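Local coordinates for putative integron gene cassette protein (Uncultured bacterium, PDB 3GHJ), which is of unknown function but belongs to the glyoxalase/bleomycin resistance protein/dioxygenase superfamily, at residues 35-46 / 128-136. The protein carries 1 engineered substitution. Sequence-based numbering, arbitrary orientation.
Sequences KVKNLEKSSQFY and FADPNGHAL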
ATOM      1  N   LYS A  35       6.778  -7.122   4.896  1.00  7.92           N
ATOM      2  CA  LYS A  35       7.809  -8.007   5.437  1.00  9.15           C
ATOM      3  C   LYS A  35       7.402  -8.491   6.816  1.00  9.81           C
ATOM      4  O   LYS A  35       7.071  -7.691   7.688  1.00 11.10           O
ATOM      5  CB  LYS A  35       9.159  -7.286   5.514  1.00 11.54           C
ATOM      6  CG  LYS A  35       9.629  -6.711   4.188  1.00 15.81           C
ATOM      7  CD  LYS A  35       9.802  -7.788   3.133  1.00 20.29           C
ATOM      8  CE  LYS A  35      10.377  -7.206   1.848  1.00 25.06           C
ATOM      9  NZ  LYS A  35      10.673  -8.270   0.847  1.00 27.56           N
ATOM     10  N   VAL A  36       7.423  -9.805   7.017  1.00  9.31           N
ATOM     11  CA  VAL A  36       6.984 -10.375   8.286  1.00 10.18           C
ATOM     12  C   VAL A  36       8.047 -11.279   8.897  1.00 11.30           C
ATOM     13  O   VAL A  36       8.778 -11.958   8.181  1.00 12.70           O
ATOM     14  CB  VAL A  36       5.654 -11.161   8.128  1.00 10.12           C
ATOM     15  CG1 VAL A  36       4.598 -10.272   7.469  1.00  9.78           C
ATOM     16  CG2 VAL A  36       5.853 -12.443   7.315  1.00 11.42           C
ATOM     17  N   LYS A  37       8.108 -11.293  10.221  1.00 12.84           N
ATOM     18  CA  LYS A  37       9.065 -12.154  10.925  1.00 13.85           C
ATOM     19  C   LYS A  37       8.672 -13.632  10.897  1.00 14.52           C
ATOM     20  O   LYS A  37       9.535 -14.511  10.860  1.00 16.79           O
ATOM     21  CB  LYS A  37       9.250 -11.682  12.367  1.00 16.45           C
ATOM     22  CG  LYS A  37      10.049 -10.388  12.490  1.00 20.78           C
ATOM     23  CD  LYS A  37      11.529 -10.605  12.196  1.00 24.73           C
ATOM     24  CE  LYS A  37      12.329  -9.327  12.417  1.00 27.11           C
ATOM     25  NZ  LYS A  37      13.798  -9.587  12.405  1.00 29.94           N
ATOM     26  N   ASN A  38       7.373 -13.904  10.912  1.00 14.55           N
ATOM     27  CA  ASN A  38       6.870 -15.268  10.969  1.00 13.52           C
ATOM     28  C   ASN A  38       5.644 -15.369  10.074  1.00 13.25           C
ATOM     29  O   ASN A  38       4.600 -14.774  10.367  1.00 13.14           O
ATOM     30  CB  ASN A  38       6.526 -15.630  12.418  1.00 15.95           C
ATOM     31  CG  ASN A  38       6.081 -17.078  12.582  1.00 17.25           C
ATOM     32  OD1 ASN A  38       5.151 -17.538  11.930  1.00 18.15           O
ATOM     33  ND2 ASN A  38       6.735 -17.792  13.495  1.00 20.56           N
ATOM     34  N   LEU A  39       5.780 -16.114   8.986  1.00 13.55           N
ATOM     35  CA  LEU A  39       4.716 -16.187   7.990  1.00 13.28           C
ATOM     36  C   LEU A  39       3.417 -16.708   8.595  1.00 13.97           C
ATOM     37  O   LEU A  39       2.346 -16.177   8.315  1.00 14.18           O
ATOM     38  CB  LEU A  39       5.125 -17.042   6.793  1.00 13.92           C
ATOM     39  CG  LEU A  39       4.180 -16.948   5.591  1.00 14.33           C
ATOM     40  CD1 LEU A  39       4.135 -15.511   5.058  1.00 14.71           C
ATOM     41  CD2 LEU A  39       4.619 -17.908   4.500  1.00 15.59           C
ATOM     42  N   GLU A  40       3.504 -17.743   9.426  1.00 15.04           N
ATOM     43  CA  GLU A  40       2.296 -18.332   9.994  1.00 16.31           C
ATOM     44  C   GLU A  40       1.597 -17.382  10.957  1.00 16.17           C
ATOM     45  O   GLU A  40       0.381 -17.208  10.903  1.00 16.58           O
ATOM     46  CB  GLU A  40       2.612 -19.661  10.690  1.00 19.85           C
ATOM     47  CG  GLU A  40       2.926 -20.813   9.736  1.00 24.44           C
ATOM     48  CD  GLU A  40       4.306 -20.719   9.094  1.00 27.01           C
ATOM     49  OE1 GLU A  40       5.216 -20.099   9.689  1.00 26.21           O
ATOM     50  OE2 GLU A  40       4.484 -21.280   7.990  1.00 28.86           O
ATOM     51  N   LYS A  41       2.363 -16.765  11.850  1.00 16.76           N
ATOM     52  CA  LYS A  41       1.761 -15.883  12.832  1.00 17.01           C
ATOM     53  C   LYS A  41       1.163 -14.651  12.157  1.00 15.16           C
ATOM     54  O   LYS A  41       0.094 -14.180  12.542  1.00 15.82           O
ATOM     55  CB  LYS A  41       2.770 -15.482  13.908  1.00 18.98           C
ATOM     56  CG  LYS A  41       3.207 -16.660  14.791  1.00 21.75           C
ATOM     57  CD  LYS A  41       4.066 -16.200  15.957  1.00 24.36           C
ATOM     58  CE  LYS A  41       4.441 -17.377  16.852  1.00 27.33           C
ATOM     59  NZ  LYS A  41       5.466 -17.000  17.865  1.00 29.54           N
ATOM     60  N   SER A  42       1.858 -14.123  11.161  1.00 13.08           N
ATOM     61  CA  SER A  42       1.311 -12.968  10.459  1.00 11.60           C
ATOM     62  C   SER A  42       0.109 -13.354   9.596  1.00 11.65           C
ATOM     63  O   SER A  42      -0.881 -12.622   9.554  1.00 11.64           O
ATOM     64  CB  SER A  42       2.379 -12.239   9.639  1.00 10.11           C
ATOM     65  OG  SER A  42       3.191 -11.438  10.483  1.00 11.61           O
ATOM     66  N   SER A  43       0.174 -14.500   8.927  1.00 12.04           N
ATOM     67  CA  SER A  43      -0.982 -14.954   8.158  1.00 12.43           C
ATOM     68  C   SER A  43      -2.207 -15.085   9.064  1.00 12.80           C
ATOM     69  O   SER A  43      -3.316 -14.713   8.683  1.00 12.61           O
ATOM     70  CB  SER A  43      -0.691 -16.278   7.454  1.00 12.68           C
ATOM     71  OG  SER A  43       0.317 -16.127   6.469  1.00 13.42           O
ATOM     72  N   GLN A  44      -2.005 -15.610  10.267  0.57 13.29           N
ATOM     73  CA  GLN A  44      -3.106 -15.750  11.213  0.57 14.82           C
ATOM     74  C   GLN A  44      -3.710 -14.393  11.569  0.57 14.13           C
ATOM     75  O   GLN A  44      -4.922 -14.248  11.645  0.57 13.99           O
ATOM     76  CB  GLN A  44      -2.636 -16.487  12.470  0.57 18.63           C
ATOM     77  CG  GLN A  44      -2.289 -17.942  12.212  0.57 24.14           C
ATOM     78  CD  GLN A  44      -1.622 -18.609  13.399  0.57 29.49           C
ATOM     79  OE1 GLN A  44      -1.312 -17.962  14.399  0.57 31.57           O
ATOM     80  NE2 GLN A  44      -1.394 -19.913  13.291  0.57 31.23           N
ATOM     81  N   PHE A  45      -2.862 -13.393  11.775  1.00 13.16           N
ATOM     82  CA  PHE A  45      -3.345 -12.058  12.100  1.00 10.98           C
ATOM     83  C   PHE A  45      -4.153 -11.461  10.941  1.00 10.91           C
ATOM     84  O   PHE A  45      -5.269 -10.979  11.125  1.00 10.42           O
ATOM     85  CB  PHE A  45      -2.170 -11.143  12.453  1.00 11.10           C
ATOM     86  CG  PHE A  45      -2.562  -9.721  12.756  1.00 11.13           C
ATOM     87  CD1 PHE A  45      -2.653  -8.768  11.738  1.00 11.23           C
ATOM     88  CD2 PHE A  45      -2.822  -9.326  14.064  1.00 11.56           C
ATOM     89  CE1 PHE A  45      -3.010  -7.459  12.022  1.00 12.09           C
ATOM     90  CE2 PHE A  45      -3.172  -8.019  14.353  1.00 11.89           C
ATOM     91  CZ  PHE A  45      -3.259  -7.083  13.334  1.00 12.96           C
ATOM     92  N   TYR A  46      -3.581 -11.489   9.744  1.00 10.61           N
ATOM     93  CA  TYR A  46      -4.239 -10.861   8.602  1.00  9.69           C
ATOM     94  C   TYR A  46      -5.528 -11.565   8.175  1.00 10.86           C
ATOM     95  O   TYR A  46      -6.454 -10.923   7.694  1.00 11.85           O
ATOM     96  CB  TYR A  46      -3.252 -10.701   7.430  1.00  9.13           C
ATOM     97  CG  TYR A  46      -2.278  -9.552   7.642  1.00  8.40           C
ATOM     98  CD1 TYR A  46      -1.110  -9.719   8.381  1.00  8.66           C
ATOM     99  CD2 TYR A  46      -2.555  -8.285   7.144  1.00  8.97           C
ATOM    100  CE1 TYR A  46      -0.228  -8.658   8.598  1.00  8.66           C
ATOM    101  CE2 TYR A  46      -1.683  -7.223   7.358  1.00  8.89           C
ATOM    102  CZ  TYR A  46      -0.529  -7.415   8.081  1.00  8.37           C
ATOM    103  OH  TYR A  46       0.324  -6.352   8.286  1.00  8.70           O
ATOM    104  N   PHE A 128      -3.037   1.030  14.682  1.00 10.04           N
ATOM    105  CA  PHE A 128      -2.748  -0.181  15.438  1.00  9.63           C
ATOM    106  C   PHE A 128      -1.579  -0.896  14.795  1.00  9.43           C
ATOM    107  O   PHE A 128      -1.183  -0.572  13.666  1.00 11.01           O
ATOM    108  CB  PHE A 128      -3.972  -1.110  15.495  1.00  9.72           C
ATOM    109  CG  PHE A 128      -4.451  -1.584  14.142  1.00  9.73           C
ATOM    110  CD1 PHE A 128      -5.268  -0.780  13.364  1.00  9.97           C
ATOM    111  CD2 PHE A 128      -4.083  -2.835  13.660  1.00 10.35           C
ATOM    112  CE1 PHE A 128      -5.720  -1.217  12.116  1.00  9.98           C
ATOM    113  CE2 PHE A 128      -4.525  -3.281  12.414  1.00 10.24           C
ATOM    114  CZ  PHE A 128      -5.343  -2.468  11.640  1.00 10.50           C
ATOM    115  N   ALA A 129      -1.020  -1.859  15.514  1.00 11.20           N
ATOM    116  CA  ALA A 129       0.133  -2.626  15.061  1.00 11.56           C
ATOM    117  C   ALA A 129      -0.253  -4.013  14.565  1.00 11.34           C
ATOM    118  O   ALA A 129      -1.203  -4.618  15.062  1.00 12.64           O
ATOM    119  CB  ALA A 129       1.164  -2.745  16.196  1.00 13.14           C
ATOM    120  N   ASP A 130       0.485  -4.521  13.577  1.00 10.87           N
ATOM    121  CA  ASP A 130       0.434  -5.941  13.270  1.00 10.28           C
ATOM    122  C   ASP A 130       1.466  -6.673  14.157  1.00 10.44           C
ATOM    123  O   ASP A 130       2.109  -6.036  15.001  1.00 10.80           O
ATOM    124  CB  ASP A 130       0.589  -6.202  11.750  1.00  9.52           C
ATOM    125  CG  ASP A 130       2.031  -6.211  11.274  1.00  8.83           C
ATOM    126  OD1 ASP A 130       2.941  -5.787  12.008  1.00  9.23           O
ATOM    127  OD2 ASP A 130       2.233  -6.650  10.126  1.00  9.05           O
ATOM    128  N   PRO A 131       1.598  -7.999  14.009  1.00 10.30           N
ATOM    129  CA  PRO A 131       2.509  -8.721  14.914  1.00 10.88           C
ATOM    130  C   PRO A 131       3.971  -8.324  14.763  1.00 11.38           C
ATOM    131  O   PRO A 131       4.794  -8.635  15.634  1.00 14.16           O
ATOM    132  CB  PRO A 131       2.320 -10.181  14.496  1.00 11.69           C
ATOM    133  CG  PRO A 131       0.910 -10.228  13.991  1.00 12.56           C
ATOM    134  CD  PRO A 131       0.736  -8.923  13.250  1.00 11.81           C
ATOM    135  N   ASN A 132       4.294  -7.647  13.666  1.00 10.98           N
ATOM    136  CA  ASN A 132       5.652  -7.211  13.381  1.00 10.17           C
ATOM    137  C   ASN A 132       5.902  -5.792  13.854  1.00 10.44           C
ATOM    138  O   ASN A 132       6.995  -5.252  13.659  1.00 11.73           O
ATOM    139  CB  ASN A 132       5.855  -7.264  11.868  1.00 10.34           C
ATOM    140  CG  ASN A 132       5.420  -8.585  11.291  1.00  9.82           C
ATOM    141  OD1 ASN A 132       4.378  -8.688  10.610  1.00 11.84           O
ATOM    142  ND2 ASN A 132       6.182  -9.619  11.582  1.00  9.59           N
ATOM    143  N   GLY A 133       4.890  -5.164  14.437  1.00 10.06           N
ATOM    144  CA  GLY A 133       5.014  -3.780  14.838  1.00 11.25           C
ATOM    145  C   GLY A 133       4.899  -2.802  13.686  1.00 10.54           C
ATOM    146  O   GLY A 133       5.234  -1.630  13.833  1.00 11.26           O
ATOM    147  N   HIS A 134       4.423  -3.263  12.535  1.00  8.92           N
ATOM    148  CA  HIS A 134       4.158  -2.300  11.479  1.00  8.69           C
ATOM    149  C   HIS A 134       3.044  -1.367  11.906  1.00  8.58           C
ATOM    150  O   HIS A 134       2.173  -1.734  12.715  1.00  9.94           O
ATOM    151  CB  HIS A 134       3.810  -2.996  10.170  1.00  8.13           C
ATOM    152  CG  HIS A 134       4.962  -3.740   9.590  1.00  8.45           C
ATOM    153  ND1 HIS A 134       6.221  -3.187   9.495  1.00  8.59           N
ATOM    154  CD2 HIS A 134       5.060  -5.001   9.106  1.00  9.25           C
ATOM    155  CE1 HIS A 134       7.045  -4.075   8.966  1.00  9.13           C
ATOM    156  NE2 HIS A 134       6.365  -5.181   8.714  1.00  8.83           N
ATOM    157  N   ALA A 135       3.090  -0.149  11.386  1.00  9.80           N
ATOM    158  CA  ALA A 135       2.117   0.871  11.733  1.00  9.23           C
ATOM    159  C   ALA A 135       0.943   0.791  10.773  1.00  8.19           C
ATOM    160  O   ALA A 135       0.978   1.374   9.684  1.00  9.81           O
ATOM    161  CB  ALA A 135       2.779   2.251  11.672  1.00 10.64           C
ATOM    162  N   LEU A 136      -0.086   0.046  11.164  1.00  8.28           N
ATOM    163  CA  LEU A 136      -1.284  -0.090  10.347  1.00  7.76           C
ATOM    164  C   LEU A 136      -2.306   0.971  10.718  1.00  7.85           C
ATOM    165  O   LEU A 136      -2.234   1.594  11.784  1.00 10.08           O
ATOM    166  CB  LEU A 136      -1.888  -1.496  10.483  1.00  9.37           C
ATOM    167  CG  LEU A 136      -1.292  -2.587   9.589  1.00  8.39           C
ATOM    168  CD1 LEU A 136       0.203  -2.752   9.845  1.00  9.69           C
ATOM    169  CD2 LEU A 136      -2.034  -3.911   9.800  1.00 10.51           C
TER
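Y46 and D130 are joined by a short hydrogen bond. The phenol OH of Y46 donates to OD2 of D130 over 2.7 Å. It meets the anti side of the carboxylate, 27° out of its plane. The other oxygen, OD1, serves its own loop. The backbone N atoms of N132 and H134 donate to it from opposite faces. The first of these bonds closes an Asx turn, within a type I turn from D130 to G133. CG of D130 lies between the backbone N and the carbonyl carbon (chi1 83°), which lets one carboxylate serve both turn and helix.

A second bond links H134 to the end of strand 28-36. NE2 of H134 donates to the backbone O of K35 over 2.8 Å, almost straight at 167°. The acceptor lies in the imidazole plane. ND1 is hydrogen-bonded to the backbone N of Q87, which helps fix the ring's rotation.

N132 packs its amide among V36, K37 and S42.

Further along helix 39-49, F45 reaches residues 130-131. CD of P131 sits over one face of the F45 ring, 3.7 Å from its centroid. CA of D130 lies over the same face, so both make CH-pi contacts. The ring edge meets the edge of F128, with F45 CZ 4.1 Å from F128 CE2. L136 CD2 packs beside the Y46 hydroxyl.

The contact joins strand 28-36 and helix 39-49 to the last hairpin of the second sheet. Two such four-stranded sheets are consistent with the glyoxalase/bleomycin resistance fold. A largely buried carboxylate accepts three hydrogen bonds, consistent with an ionised D130 whose charge they would help stabilise.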